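Local coordinates for uncharacterized protein (Pyrococcus furiosus, PDB 4XLZ) that removes an acetyl group from N,N'-diacetylchitobiose as a CE-14 family deacetylase and carries cadmium in its metal site here, at residues Y190-P195 with M236-K241; Y197-T202 with E248-M253; I37-D42 with F137-W142; G50-L55 with K97-R102. One frame throughout, in Å; residues are numbered along the deposited sequence. Where two conformers were deposited one is given.

Interaction 1 (Y190-P195 with M236-K241). With CD (cadmium ion), chain J.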
loop_
_atom_site.group_PDB
_atom_site.type_symbol
_atom_site.label_atom_id
_atom_site.label_comp_id
_atom_site.label_asym_id
_atom_site.label_seq_id
_atom_site.Cartn_x
_atom_site.Cartn_y
_atom_site.Cartn_z
ATOM N N TYR A 190 -10.233 26.303 8.876
ATOM C CA TYR A 190 -10.460 27.380 7.862
ATOM C C TYR A 190 -10.847 26.742 6.538
ATOM O O TYR A 190 -11.007 25.541 6.442
ATOM C CB TYR A 190 -9.236 28.295 7.751
ATOM C CG TYR A 190 -7.882 27.666 7.274
ATOM C CD1 TYR A 190 -6.970 27.019 8.199
ATOM C CD2 TYR A 190 -7.563 27.654 5.917
ATOM C CE1 TYR A 190 -5.810 26.504 7.687
ATOM C CE2 TYR A 190 -6.348 27.104 5.458
ATOM C CZ TYR A 190 -5.512 26.488 6.363
ATOM O OH TYR A 190 -4.330 25.994 5.830
ATOM N N TYR A 191 -11.033 27.553 5.484
ATOM C CA TYR A 191 -11.558 27.038 4.231
ATOM C C TYR A 191 -12.895 26.298 4.488
ATOM O O TYR A 191 -13.054 25.102 4.077
ATOM C CB TYR A 191 -10.565 26.146 3.466
ATOM C CG TYR A 191 -9.366 26.766 2.759
ATOM C CD1 TYR A 191 -9.459 28.043 2.151
ATOM C CD2 TYR A 191 -8.161 26.054 2.670
ATOM C CE1 TYR A 191 -8.379 28.549 1.470
ATOM C CE2 TYR A 191 -7.029 26.558 1.965
ATOM C CZ TYR A 191 -7.181 27.838 1.388
ATOM O OH TYR A 191 -6.153 28.219 0.628
ATOM N N THR A 192 -13.812 26.976 5.218
ATOM C CA THR A 192 -15.035 26.289 5.698
ATOM C C THR A 192 -16.290 26.913 5.160
ATOM O O THR A 192 -16.367 28.180 5.050
ATOM C CB THR A 192 -15.014 26.247 7.212
ATOM O OG1 THR A 192 -16.141 25.457 7.655
ATOM C CG2 THR A 192 -15.086 27.652 7.915
ATOM N N HIS A 193 -17.218 26.061 4.773
ATOM C CA HIS A 193 -18.608 26.505 4.407
ATOM C C HIS A 193 -19.468 26.730 5.694
ATOM O O HIS A 193 -20.583 27.297 5.560
ATOM C CB HIS A 193 -19.205 25.442 3.457
ATOM C CG HIS A 193 -20.664 25.605 3.094
ATOM N ND1 HIS A 193 -21.585 24.633 3.380
ATOM C CD2 HIS A 193 -21.343 26.574 2.409
ATOM C CE1 HIS A 193 -22.773 24.998 2.932
ATOM N NE2 HIS A 193 -22.663 26.174 2.357
ATOM N N LYS A 194 -19.017 26.213 6.847
ATOM C CA LYS A 194 -19.871 26.295 8.052
ATOM C C LYS A 194 -19.115 27.009 9.162
ATOM O O LYS A 194 -18.855 26.474 10.260
ATOM C CB LYS A 194 -20.315 24.869 8.513
ATOM C CG LYS A 194 -21.325 24.213 7.519
ATOM C CD LYS A 194 -22.708 24.905 7.619
ATOM C CE LYS A 194 -23.736 24.266 6.656
ATOM N NZ LYS A 194 -24.955 25.095 6.804
ATOM N N PRO A 195 -18.677 28.260 8.947
ATOM C CA PRO A 195 -17.939 28.889 10.020
ATOM C C PRO A 195 -18.887 29.231 11.174
ATOM O O PRO A 195 -20.087 29.505 10.940
ATOM C CB PRO A 195 -17.453 30.228 9.344
ATOM C CG PRO A 195 -18.582 30.517 8.324
ATOM C CD PRO A 195 -18.999 29.135 7.745
HETATM N N MSE A 236 -15.936 38.596 1.513
HETATM C CA MSE A 236 -17.272 39.173 1.708
HETATM C C MSE A 236 -18.264 38.181 2.231
HETATM O O MSE A 236 -19.098 38.488 3.039
HETATM C CB MSE A 236 -17.765 39.876 0.452
HETATM C CG MSE A 236 -16.793 41.008 0.092
HETATM SE SE MSE A 236 -17.311 41.800 -1.684
HETATM C CE MSE A 236 -18.907 42.553 -1.019
ATOM N N PHE A 237 -18.181 36.956 1.719
ATOM C CA PHE A 237 -19.051 35.883 2.202
ATOM C C PHE A 237 -18.929 35.774 3.733
ATOM O O PHE A 237 -19.942 35.703 4.397
ATOM C CB PHE A 237 -18.597 34.553 1.491
ATOM C CG PHE A 237 -19.252 33.291 2.017
ATOM C CD1 PHE A 237 -18.559 32.441 2.907
ATOM C CD2 PHE A 237 -20.551 32.984 1.628
ATOM C CE1 PHE A 237 -19.199 31.263 3.413
ATOM C CE2 PHE A 237 -21.156 31.754 2.053
ATOM C CZ PHE A 237 -20.461 30.902 2.947
ATOM N N TYR A 238 -17.687 35.752 4.227
ATOM C CA TYR A 238 -17.517 35.651 5.683
ATOM C C TYR A 238 -17.861 36.957 6.429
ATOM O O TYR A 238 -18.547 36.945 7.458
ATOM C CB TYR A 238 -16.041 35.274 5.976
ATOM C CG TYR A 238 -15.698 33.830 5.531
ATOM C CD1 TYR A 238 -16.448 32.778 6.030
ATOM C CD2 TYR A 238 -14.624 33.611 4.699
ATOM C CE1 TYR A 238 -16.125 31.448 5.557
ATOM C CE2 TYR A 238 -14.295 32.355 4.260
ATOM C CZ TYR A 238 -15.047 31.289 4.768
ATOM O OH TYR A 238 -14.701 29.967 4.320
ATOM N N GLY A 239 -17.365 38.082 5.864
ATOM C CA GLY A 239 -17.560 39.327 6.634
ATOM C C GLY A 239 -19.072 39.673 6.732
ATOM O O GLY A 239 -19.486 40.170 7.804
ATOM N N GLU A 240 -19.853 39.392 5.686
ATOM C CA GLU A 240 -21.318 39.721 5.719
ATOM C C GLU A 240 -22.038 39.015 6.872
ATOM O O GLU A 240 -22.976 39.544 7.489
ATOM C CB GLU A 240 -21.908 39.421 4.403
ATOM C CG GLU A 240 -23.278 40.055 4.210
ATOM C CD GLU A 240 -23.715 40.002 2.753
ATOM O OE1 GLU A 240 -24.569 39.177 2.393
ATOM O OE2 GLU A 240 -23.114 40.775 1.956
ATOM N N LYS A 241 -21.494 37.869 7.327
ATOM C CA LYS A 241 -22.120 37.109 8.429
ATOM C C LYS A 241 -22.021 37.846 9.773
ATOM O O LYS A 241 -22.750 37.512 10.681
ATOM C CB LYS A 241 -21.442 35.723 8.553
ATOM C CG LYS A 241 -21.780 34.853 7.358
ATOM C CD LYS A 241 -21.096 33.385 7.559
ATOM C CE LYS A 241 -21.265 32.658 6.175
ATOM N NZ LYS A 241 -22.636 32.695 5.534
HETATM CD CD CD J . -24.376 27.082 1.246
HETATM O O HOH W 1 -24.905 25.296 2.467
HETATM O O HOH W 2 -26.634 27.209 1.506
HETATM O O HOH W 3 -23.445 29.312 1.081
#

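Interaction 2 (Y197-T202 with E248-M253)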
loop_
_atom_site.group_PDB
_atom_site.type_symbol
_atom_site.label_atom_id
_atom_site.label_comp_id
_atom_site.label_asym_id
_atom_site.label_seq_id
_atom_site.Cartn_x
_atom_site.Cartn_y
_atom_site.Cartn_z
ATOM N N TYR A 197 -17.202 31.212 13.783
ATOM C CA TYR A 197 -16.463 32.353 14.348
ATOM C C TYR A 197 -15.833 33.104 13.190
ATOM O O TYR A 197 -15.106 32.481 12.325
ATOM C CB TYR A 197 -15.391 31.852 15.306
ATOM C CG TYR A 197 -14.545 32.992 15.858
ATOM C CD1 TYR A 197 -15.197 33.942 16.663
ATOM C CD2 TYR A 197 -13.161 33.148 15.565
ATOM C CE1 TYR A 197 -14.435 35.046 17.185
ATOM C CE2 TYR A 197 -12.434 34.279 16.046
ATOM C CZ TYR A 197 -13.096 35.158 16.861
ATOM O OH TYR A 197 -12.322 36.199 17.412
ATOM N N ILE A 198 -16.075 34.439 13.085
ATOM C CA ILE A 198 -15.519 35.195 11.949
ATOM C C ILE A 198 -14.626 36.331 12.493
ATOM O O ILE A 198 -15.005 37.001 13.490
ATOM C CB ILE A 198 -16.637 35.952 11.171
ATOM C CG1 ILE A 198 -17.786 35.074 10.842
ATOM C CG2 ILE A 198 -16.034 36.768 9.985
ATOM C CD1 ILE A 198 -17.372 34.000 9.872
ATOM N N VAL A 199 -13.441 36.471 11.912
ATOM C CA VAL A 199 -12.502 37.512 12.330
ATOM C C VAL A 199 -12.641 38.633 11.269
ATOM O O VAL A 199 -12.578 38.375 10.042
ATOM C CB VAL A 199 -11.110 36.980 12.289
ATOM C CG1 VAL A 199 -10.030 38.102 12.553
ATOM C CG2 VAL A 199 -10.950 35.849 13.381
ATOM N N ASP A 200 -12.848 39.895 11.785
ATOM C CA ASP A 200 -12.897 41.018 10.804
ATOM C C ASP A 200 -11.499 41.362 10.340
ATOM O O ASP A 200 -10.639 41.640 11.200
ATOM C CB ASP A 200 -13.533 42.211 11.585
ATOM C CG ASP A 200 -13.630 43.457 10.691
ATOM O OD1 ASP A 200 -13.304 43.443 9.530
ATOM O OD2 ASP A 200 -14.092 44.492 11.301
ATOM N N ILE A 201 -11.231 41.248 9.049
ATOM C CA ILE A 201 -9.954 41.569 8.502
ATOM C C ILE A 201 -9.980 42.777 7.531
ATOM O O ILE A 201 -9.033 42.935 6.732
ATOM C CB ILE A 201 -9.237 40.378 7.748
ATOM C CG1 ILE A 201 -10.101 39.895 6.646
ATOM C CG2 ILE A 201 -9.004 39.207 8.811
ATOM C CD1 ILE A 201 -9.268 39.255 5.536
ATOM N N THR A 202 -11.056 43.559 7.674
ATOM C CA THR A 202 -11.282 44.687 6.715
ATOM C C THR A 202 -10.017 45.550 6.601
ATOM O O THR A 202 -9.529 45.874 5.489
ATOM C CB THR A 202 -12.473 45.469 7.193
ATOM O OG1 THR A 202 -13.634 44.676 7.087
ATOM C CG2 THR A 202 -12.643 46.668 6.179
ATOM N N GLU A 248 -12.560 36.616 7.787
ATOM C CA GLU A 248 -12.076 35.194 7.643
ATOM C C GLU A 248 -12.867 34.311 8.603
ATOM O O GLU A 248 -13.050 34.624 9.750
ATOM C CB GLU A 248 -10.587 35.120 8.013
ATOM C CG GLU A 248 -9.739 35.661 6.838
ATOM C CD GLU A 248 -8.246 35.811 7.161
ATOM O OE1 GLU A 248 -7.876 35.586 8.290
ATOM O OE2 GLU A 248 -7.522 36.151 6.187
ATOM N N GLY A 249 -13.362 33.187 8.030
ATOM C CA GLY A 249 -14.183 32.335 8.836
ATOM C C GLY A 249 -13.481 31.047 9.331
ATOM O O GLY A 249 -12.618 30.501 8.603
ATOM N N PHE A 250 -13.945 30.628 10.500
ATOM C CA PHE A 250 -13.349 29.419 11.142
ATOM C C PHE A 250 -14.520 28.668 11.715
ATOM O O PHE A 250 -15.521 29.181 12.232
ATOM C CB PHE A 250 -12.428 29.841 12.288
ATOM C CG PHE A 250 -11.277 30.629 11.807
ATOM C CD1 PHE A 250 -10.105 30.045 11.300
ATOM C CD2 PHE A 250 -11.352 32.079 11.833
ATOM C CE1 PHE A 250 -9.066 30.784 10.751
ATOM C CE2 PHE A 250 -10.303 32.805 11.264
ATOM C CZ PHE A 250 -9.123 32.200 10.746
ATOM N N ARG A 251 -14.339 27.317 11.729
ATOM C CA ARG A 251 -15.264 26.495 12.459
ATOM C C ARG A 251 -14.533 25.889 13.656
ATOM O O ARG A 251 -13.478 25.320 13.569
ATOM C CB ARG A 251 -15.821 25.316 11.600
ATOM C CG ARG A 251 -16.868 24.527 12.373
ATOM C CD ARG A 251 -17.537 23.502 11.489
ATOM N NE ARG A 251 -18.557 22.785 12.280
ATOM C CZ ARG A 251 -19.754 23.283 12.543
ATOM N NH1 ARG A 251 -20.127 24.488 12.046
ATOM N NH2 ARG A 251 -20.629 22.508 13.272
ATOM N N VAL A 252 -15.156 26.164 14.806
ATOM C CA VAL A 252 -14.621 25.674 16.090
ATOM C C VAL A 252 -15.683 24.880 16.783
ATOM O O VAL A 252 -16.880 25.259 16.758
ATOM C CB VAL A 252 -14.127 26.853 17.028
ATOM C CG1 VAL A 252 -13.558 26.333 18.348
ATOM C CG2 VAL A 252 -13.097 27.779 16.301
HETATM N N MSE A 253 -15.343 23.715 17.350
HETATM C CA MSE A 253 -16.334 22.910 18.053
HETATM C C MSE A 253 -15.609 22.293 19.285
HETATM O O MSE A 253 -14.380 22.186 19.341
HETATM C CB MSE A 253 -16.749 21.657 17.212
HETATM C CG MSE A 253 -17.372 22.018 15.836
HETATM SE SE MSE A 253 -18.189 20.503 14.998
HETATM C CE MSE A 253 -16.441 19.543 14.644
#

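Interaction 3 (I37-D42 with F137-W142). With CD (cadmium ion), chain G.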
loop_
_atom_site.group_PDB
_atom_site.type_symbol
_atom_site.label_atom_id
_atom_site.label_comp_id
_atom_site.label_asym_id
_atom_site.label_seq_id
_atom_site.Cartn_x
_atom_site.Cartn_y
_atom_site.Cartn_z
ATOM N N ILE A 37 -1.572 24.713 9.781
ATOM C CA ILE A 37 -1.205 23.612 8.873
ATOM C C ILE A 37 -1.787 23.883 7.493
ATOM O O ILE A 37 -3.053 24.135 7.348
ATOM C CB ILE A 37 -1.824 22.326 9.433
ATOM C CG1 ILE A 37 -1.153 22.110 10.851
ATOM C CG2 ILE A 37 -1.323 21.152 8.514
ATOM C CD1 ILE A 37 -1.627 20.728 11.496
ATOM N N GLU A 38 -0.954 23.888 6.495
ATOM C CA GLU A 38 -1.352 24.170 5.084
ATOM C C GLU A 38 -0.994 23.011 4.224
ATOM O O GLU A 38 0.101 22.465 4.278
ATOM C CB GLU A 38 -0.726 25.464 4.480
ATOM C CG GLU A 38 0.821 25.512 4.708
ATOM C CD GLU A 38 1.442 26.808 4.169
ATOM O OE1 GLU A 38 0.698 27.677 3.718
ATOM O OE2 GLU A 38 2.716 26.884 4.061
ATOM N N PRO A 39 -1.852 22.708 3.278
ATOM C CA PRO A 39 -1.519 21.615 2.320
ATOM C C PRO A 39 -0.387 21.951 1.385
ATOM O O PRO A 39 0.501 21.108 1.150
ATOM C CB PRO A 39 -2.866 21.416 1.512
ATOM C CG PRO A 39 -3.972 21.861 2.450
ATOM C CD PRO A 39 -3.309 23.080 3.312
ATOM N N HIS A 40 -0.406 23.246 0.868
ATOM C CA HIS A 40 0.620 23.702 -0.082
ATOM C C HIS A 40 1.109 25.073 0.402
ATOM O O HIS A 40 0.449 25.712 1.198
ATOM C CB HIS A 40 -0.088 23.942 -1.472
ATOM C CG HIS A 40 -0.790 22.719 -1.942
ATOM N ND1 HIS A 40 -2.175 22.740 -2.122
ATOM C CD2 HIS A 40 -0.323 21.519 -2.368
ATOM C CE1 HIS A 40 -2.528 21.540 -2.600
ATOM N NE2 HIS A 40 -1.431 20.784 -2.760
ATOM N N PRO A 41 2.308 25.444 -0.121
ATOM C CA PRO A 41 2.810 26.808 0.205
ATOM C C PRO A 41 1.749 27.843 -0.436
ATOM O O PRO A 41 1.353 27.735 -1.590
ATOM C CB PRO A 41 4.104 26.899 -0.645
ATOM C CG PRO A 41 4.535 25.440 -0.815
ATOM C CD PRO A 41 3.184 24.736 -1.049
ATOM N N ASP A 42 1.271 28.640 0.445
ATOM C CA ASP A 42 0.307 29.722 0.209
ATOM C C ASP A 42 -1.035 29.496 0.795
ATOM O O ASP A 42 -1.790 30.426 0.950
ATOM C CB ASP A 42 0.183 30.236 -1.231
ATOM C CG ASP A 42 -0.628 29.320 -2.198
ATOM O OD1 ASP A 42 -1.471 28.505 -1.747
ATOM O OD2 ASP A 42 -0.478 29.455 -3.474
ATOM N N PHE A 137 -4.674 25.197 13.538
ATOM C CA PHE A 137 -5.571 25.564 12.445
ATOM C C PHE A 137 -5.286 24.614 11.251
ATOM O O PHE A 137 -4.131 24.303 10.956
ATOM C CB PHE A 137 -5.262 26.991 11.956
ATOM C CG PHE A 137 -5.612 28.077 12.974
ATOM C CD1 PHE A 137 -4.722 28.367 13.983
ATOM C CD2 PHE A 137 -6.800 28.791 12.858
ATOM C CE1 PHE A 137 -5.075 29.389 14.971
ATOM C CE2 PHE A 137 -7.153 29.780 13.799
ATOM C CZ PHE A 137 -6.267 30.104 14.861
ATOM N N ALA A 138 -6.355 24.222 10.571
ATOM C CA ALA A 138 -6.198 23.355 9.377
ATOM C C ALA A 138 -7.420 23.547 8.471
ATOM O O ALA A 138 -8.470 24.046 8.947
ATOM C CB ALA A 138 -6.132 21.856 9.851
ATOM N N PRO A 139 -7.348 23.088 7.207
ATOM C CA PRO A 139 -8.570 23.134 6.366
ATOM C C PRO A 139 -9.697 22.281 6.873
ATOM O O PRO A 139 -9.415 21.216 7.444
ATOM C CB PRO A 139 -8.104 22.594 4.983
ATOM C CG PRO A 139 -6.554 22.871 4.999
ATOM C CD PRO A 139 -6.169 22.598 6.474
ATOM N N ASP A 140 -10.926 22.680 6.634
ATOM C CA ASP A 140 -12.082 21.848 6.977
ATOM C C ASP A 140 -12.181 20.749 5.912
ATOM O O ASP A 140 -12.503 21.030 4.757
ATOM C CB ASP A 140 -13.298 22.804 6.896
ATOM C CG ASP A 140 -14.599 22.107 7.202
ATOM O OD1 ASP A 140 -15.638 22.828 7.454
ATOM O OD2 ASP A 140 -14.666 20.850 7.202
ATOM N N PRO A 141 -11.966 19.482 6.302
ATOM C CA PRO A 141 -11.980 18.438 5.231
ATOM C C PRO A 141 -13.377 18.103 4.770
ATOM O O PRO A 141 -13.424 17.406 3.743
ATOM C CB PRO A 141 -11.344 17.217 6.044
ATOM C CG PRO A 141 -11.856 17.455 7.508
ATOM C CD PRO A 141 -11.701 19.015 7.695
ATOM N N TRP A 142 -14.363 18.650 5.378
ATOM C CA TRP A 142 -15.752 18.404 4.914
ATOM C C TRP A 142 -16.230 19.560 4.039
ATOM O O TRP A 142 -17.457 19.595 3.691
ATOM C CB TRP A 142 -16.687 18.326 6.104
ATOM C CG TRP A 142 -16.317 17.081 6.954
ATOM C CD1 TRP A 142 -16.579 15.765 6.641
ATOM C CD2 TRP A 142 -15.594 17.114 8.195
ATOM N NE1 TRP A 142 -16.055 14.950 7.663
ATOM C CE2 TRP A 142 -15.464 15.759 8.625
ATOM C CE3 TRP A 142 -15.144 18.150 9.012
ATOM C CZ2 TRP A 142 -14.830 15.419 9.849
ATOM C CZ3 TRP A 142 -14.432 17.821 10.201
ATOM C CH2 TRP A 142 -14.325 16.463 10.595
HETATM CD CD CD G . -3.655 24.485 -1.723
HETATM O O HOH W 4 -4.380 24.113 -4.176
#

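Interaction 4 (G50-L55 with K97-R102)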
loop_
_atom_site.group_PDB
_atom_site.type_symbol
_atom_site.label_atom_id
_atom_site.label_comp_id
_atom_site.label_asym_id
_atom_site.label_seq_id
_atom_site.Cartn_x
_atom_site.Cartn_y
_atom_site.Cartn_z
ATOM N N GLY A 50 -5.052 37.240 7.112
ATOM C CA GLY A 50 -5.402 38.343 8.052
ATOM C C GLY A 50 -5.380 38.030 9.502
ATOM O O GLY A 50 -4.826 38.743 10.366
ATOM N N THR A 51 -5.927 36.820 9.875
ATOM C CA THR A 51 -5.876 36.389 11.193
ATOM C C THR A 51 -4.466 36.042 11.712
ATOM O O THR A 51 -4.198 36.300 12.841
ATOM C CB THR A 51 -6.844 35.145 11.362
ATOM O OG1 THR A 51 -8.168 35.515 10.957
ATOM C CG2 THR A 51 -6.868 34.576 12.757
ATOM N N ILE A 52 -3.651 35.469 10.834
ATOM C CA ILE A 52 -2.274 35.198 11.226
ATOM C C ILE A 52 -1.568 36.572 11.576
ATOM O O ILE A 52 -0.861 36.595 12.570
ATOM C CB ILE A 52 -1.518 34.528 10.041
ATOM C CG1 ILE A 52 -2.007 33.044 9.958
ATOM C CG2 ILE A 52 -0.062 34.531 10.283
ATOM C CD1 ILE A 52 -1.634 32.421 8.615
ATOM N N LYS A 53 -1.828 37.583 10.751
ATOM C CA LYS A 53 -1.193 38.913 11.127
ATOM C C LYS A 53 -1.789 39.463 12.408
ATOM O O LYS A 53 -1.010 39.913 13.254
ATOM C CB LYS A 53 -1.424 39.834 9.960
ATOM C CG LYS A 53 -0.813 41.360 10.292
ATOM C CD LYS A 53 0.704 41.294 10.308
ATOM C CE LYS A 53 1.528 42.699 10.588
ATOM N NZ LYS A 53 2.995 42.095 10.320
ATOM N N LYS A 54 -3.098 39.324 12.694
ATOM C CA LYS A 54 -3.664 39.761 13.972
ATOM C C LYS A 54 -3.054 39.052 15.085
ATOM O O LYS A 54 -2.696 39.565 16.173
ATOM C CB LYS A 54 -5.164 39.582 14.017
ATOM C CG LYS A 54 -5.912 40.623 13.167
ATOM C CD LYS A 54 -7.470 40.481 13.499
ATOM C CE LYS A 54 -8.422 41.777 13.387
ATOM N NZ LYS A 54 -7.893 42.821 12.443
ATOM N N LEU A 55 -2.934 37.722 14.901
ATOM C CA LEU A 55 -2.356 36.957 15.998
ATOM C C LEU A 55 -0.897 37.345 16.236
ATOM O O LEU A 55 -0.492 37.566 17.421
ATOM C CB LEU A 55 -2.409 35.396 15.599
ATOM C CG LEU A 55 -3.796 34.738 15.766
ATOM C CD1 LEU A 55 -3.761 33.380 14.968
ATOM C CD2 LEU A 55 -4.363 34.507 17.135
ATOM N N LYS A 97 7.145 36.237 6.331
ATOM C CA LYS A 97 7.789 37.448 6.954
ATOM C C LYS A 97 6.751 38.605 7.017
ATOM O O LYS A 97 6.594 39.254 8.093
ATOM C CB LYS A 97 9.012 37.838 6.145
ATOM C CG LYS A 97 9.764 38.995 6.844
ATOM C CD LYS A 97 11.129 39.096 6.063
ATOM C CE LYS A 97 11.643 40.587 5.825
ATOM N NZ LYS A 97 11.797 41.339 7.085
ATOM N N LEU A 98 5.977 38.781 5.950
ATOM C CA LEU A 98 4.920 39.840 5.985
ATOM C C LEU A 98 3.876 39.655 7.011
ATOM O O LEU A 98 3.278 40.597 7.565
ATOM C CB LEU A 98 4.254 39.984 4.638
ATOM C CG LEU A 98 5.143 40.341 3.421
ATOM C CD1 LEU A 98 4.541 40.112 1.995
ATOM C CD2 LEU A 98 5.424 41.895 3.585
ATOM N N LEU A 99 3.576 38.352 7.326
ATOM C CA LEU A 99 2.559 38.056 8.294
ATOM C C LEU A 99 3.041 37.822 9.746
ATOM O O LEU A 99 2.228 37.543 10.614
ATOM C CB LEU A 99 1.758 36.746 7.804
ATOM C CG LEU A 99 1.153 36.955 6.418
ATOM C CD1 LEU A 99 0.394 35.646 6.023
ATOM C CD2 LEU A 99 0.116 38.112 6.465
ATOM N N GLY A 100 4.373 37.949 9.980
ATOM C CA GLY A 100 4.882 37.835 11.366
ATOM C C GLY A 100 5.191 36.408 11.759
ATOM O O GLY A 100 5.438 36.159 12.935
ATOM N N VAL A 101 5.243 35.548 10.725
ATOM C CA VAL A 101 5.546 34.105 11.074
ATOM C C VAL A 101 7.065 33.888 10.953
ATOM O O VAL A 101 7.669 34.238 9.897
ATOM C CB VAL A 101 4.730 33.232 10.029
ATOM C CG1 VAL A 101 5.181 31.649 10.109
ATOM C CG2 VAL A 101 3.303 33.415 10.242
ATOM N N ARG A 102 7.631 33.183 11.942
ATOM C CA ARG A 102 9.074 33.044 11.895
ATOM C C ARG A 102 9.548 31.602 11.818
ATOM O O ARG A 102 10.744 31.355 11.892
ATOM C CB ARG A 102 9.699 33.561 13.243
ATOM C CG ARG A 102 9.524 35.111 13.418
ATOM C CD ARG A 102 9.770 35.543 14.885
ATOM N NE ARG A 102 8.925 36.729 15.132
ATOM C CZ ARG A 102 9.190 37.972 14.693
ATOM N NH1 ARG A 102 10.306 38.247 14.021
ATOM N NH2 ARG A 102 8.342 38.962 14.937
#

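Interaction 1 (Y190-P195 with M236-K241)
Tyr238 points its phenol end at the backbone of Thr192, and its OH donates a hydrogen bond of 2.5 Å to Thr192 O. With CG anti to the carbonyl carbon (chi1 -69°), the ring leaves helix 221-240 toward the 190-195 loop. The acceptor lies in the plane of the ring, at its edge, while the donor is tilted 28° from the carbonyl plane. Pro195 crosses the same ring obliquely, its CG 3.8 Å from Tyr238 CE1 near the ring plane; Pro195 CG also meets Lys241 CD at 3.9 Å. Phe237 CD1 sits over one face of the Tyr238 ring, toward the rim. Thr192 OG1 accepts from Lys194 N in an ST turn and also bonds Asp140. In the conformer given, His193 NE2 binds a cadmium ion at 2.2 Å, together with three waters and Asp265 of the second subunit. The short phenol bond thus gives the buried Thr192 carbonyl a partner and ties the loop carrying His193 to helix 221-240, next to a metal shared between subunits.

Interaction 2 (Y197-T202 with E248-M253)
A short antiparallel two-stranded ribbon joins Tyr197-Asp200 to Glu248-Phe250, beside edge strand 186-190 of the central parallel sheet and against helix 43-57. The strand directions differ by 156°. Tyr197 with Phe250 and Val199 with Glu248 are hydrogen-bonded pairs, each closed by two backbone bonds. The shortest of the four runs from Phe250 N to Tyr197 O at 2.8 Å; the longest, from Tyr197 N to Phe250 O, measures 3.1 Å. Between them Ile198 faces Gly249 in a non-hydrogen-bonded pair, where Ile198 CD1 lies 3.7 Å from Gly249 CA, over a residue that has no side chain. On the face of Tyr197, Val199 and Phe250, Val199 CG2 comes within 3.8 Å of Phe250 CE2. Beyond the strand, Ile201 crosses the Glu248 side chain at about a right angle, with Ile201 CD1 3.6 Å from Glu248 OE2. The buried carboxylate is satisfied by Thr51 OG1, Gly50 N and a salt bridge to Lys208, while Phe28 meets the Tyr197 and Phe250 rings edge-to-face. This is a two-stranded antiparallel beta ribbon whose two strands are separated in the chain by the helices 205-213 and 221-240.

Interaction 3 (I37-D42 with F137-W142)
Ile37 and Pro139 bury the most surface here, followed by Phe137, where strands 33-38 and 135-139 run side by side in the middle of the parallel sheet. Ile37 N donates to Phe137 O at 2.8 Å, a nearly straight bond (167° at the hydrogen) whose donor is tilted from the carbonyl plane. Ile37 CB also rests 3.4 Å from that oxygen. Farther along, the strands lose the chance of a matching bond because Pro139 has no N-H: its ring CD instead lies 3.6 Å from Ile37 O, and that carbonyl takes its hydrogen bond from Tyr190 OH. Pro139 and Pro39 then reach toward each other tip to tip, Pro39 CD standing 3.7 Å from Pro139 CG. The Phe137 side chain leads away from the contact to meet Phe28 edge-to-face.

Just past Pro39, whose CB lies over one face of the His40 ring, His40 binds a cadmium ion through ND1 at 2.3 Å. Asp150 bonds His40 NE2, a second-shell contact that would fix the rotation of the ring. A metal site at the C-terminal ends of parallel strands, with His40 on the loop after strand 33-38, Asp43 at the start of helix 43-57 and His151 on helix 149-164, is consistent with the GlcNAc-PI de-N-acetylase family, and this is probably the catalytic metal site.

Interaction 4 (G50-L55 with K97-R102)
Ile52 rests its CG2 methyl against Leu99, at the end of helix 81-99, and Val101, just beyond it, lying 3.5 Å from Val101 CG2 and 3.8 Å from Leu99 CB. One methyl thus serves both contacts. CG2 stands anti to the backbone N of Ile52, whose side chain leaves helix 43-57 toward the other segment. One residue on, Lys53 skirts Leu99, its CB 4.2 Å from Leu99 CD2, and its chain bends at chi2 (70°) before running on extended. Its NZ donates to Leu98 O at 3.1 Å, approaching from above the carbonyl plane, 35° out of it. A lysine charge beside a carbonyl of the last helical turn would suit the negative end of the helix dipole.

Gly100 ends that helix in a Schellman motif, with positive phi, and its N bonds Lys97 O. The turn brings Val101 back against Ile52. Farther out, Ser56 OG donates to Leu99 O, and a long, weak ion pair links Lys53 NZ to Asp57. Tyr64 of strand 61-68 touches Ile52, Leu99 and Val101 together, while Leu207 and Ala211 of helix 205-213 pack on Lys53 and Leu99; helix 43-57 and the end of helix 81-99 thus meet beside that strand and that third helix.

Overall arrangement
Interaction 3 lies nearest the middle of the chain, about 5 Å from its centre, and holds His40 of the metal site. Interactions 1 and 2 are neighbours, with centres about 7 Å apart, and Lys194 O meets Arg251 NH1 at 3.0 Å. The centres of interactions 1 and 3 are about 15 Å apart, yet Tyr190 and Thr192 tie the 190-195 loop to both central strands; Tyr191 OH also bonds the metal ligand Asp43. Interactions 2 and 4, with centres again about 15 Å apart, are joined through the Glu248 carboxylate. Phe137 of interaction 3 packs on Phe250 and on Leu55. Interactions 1 and 4 stay apart, their nearest atoms about 7 Å away.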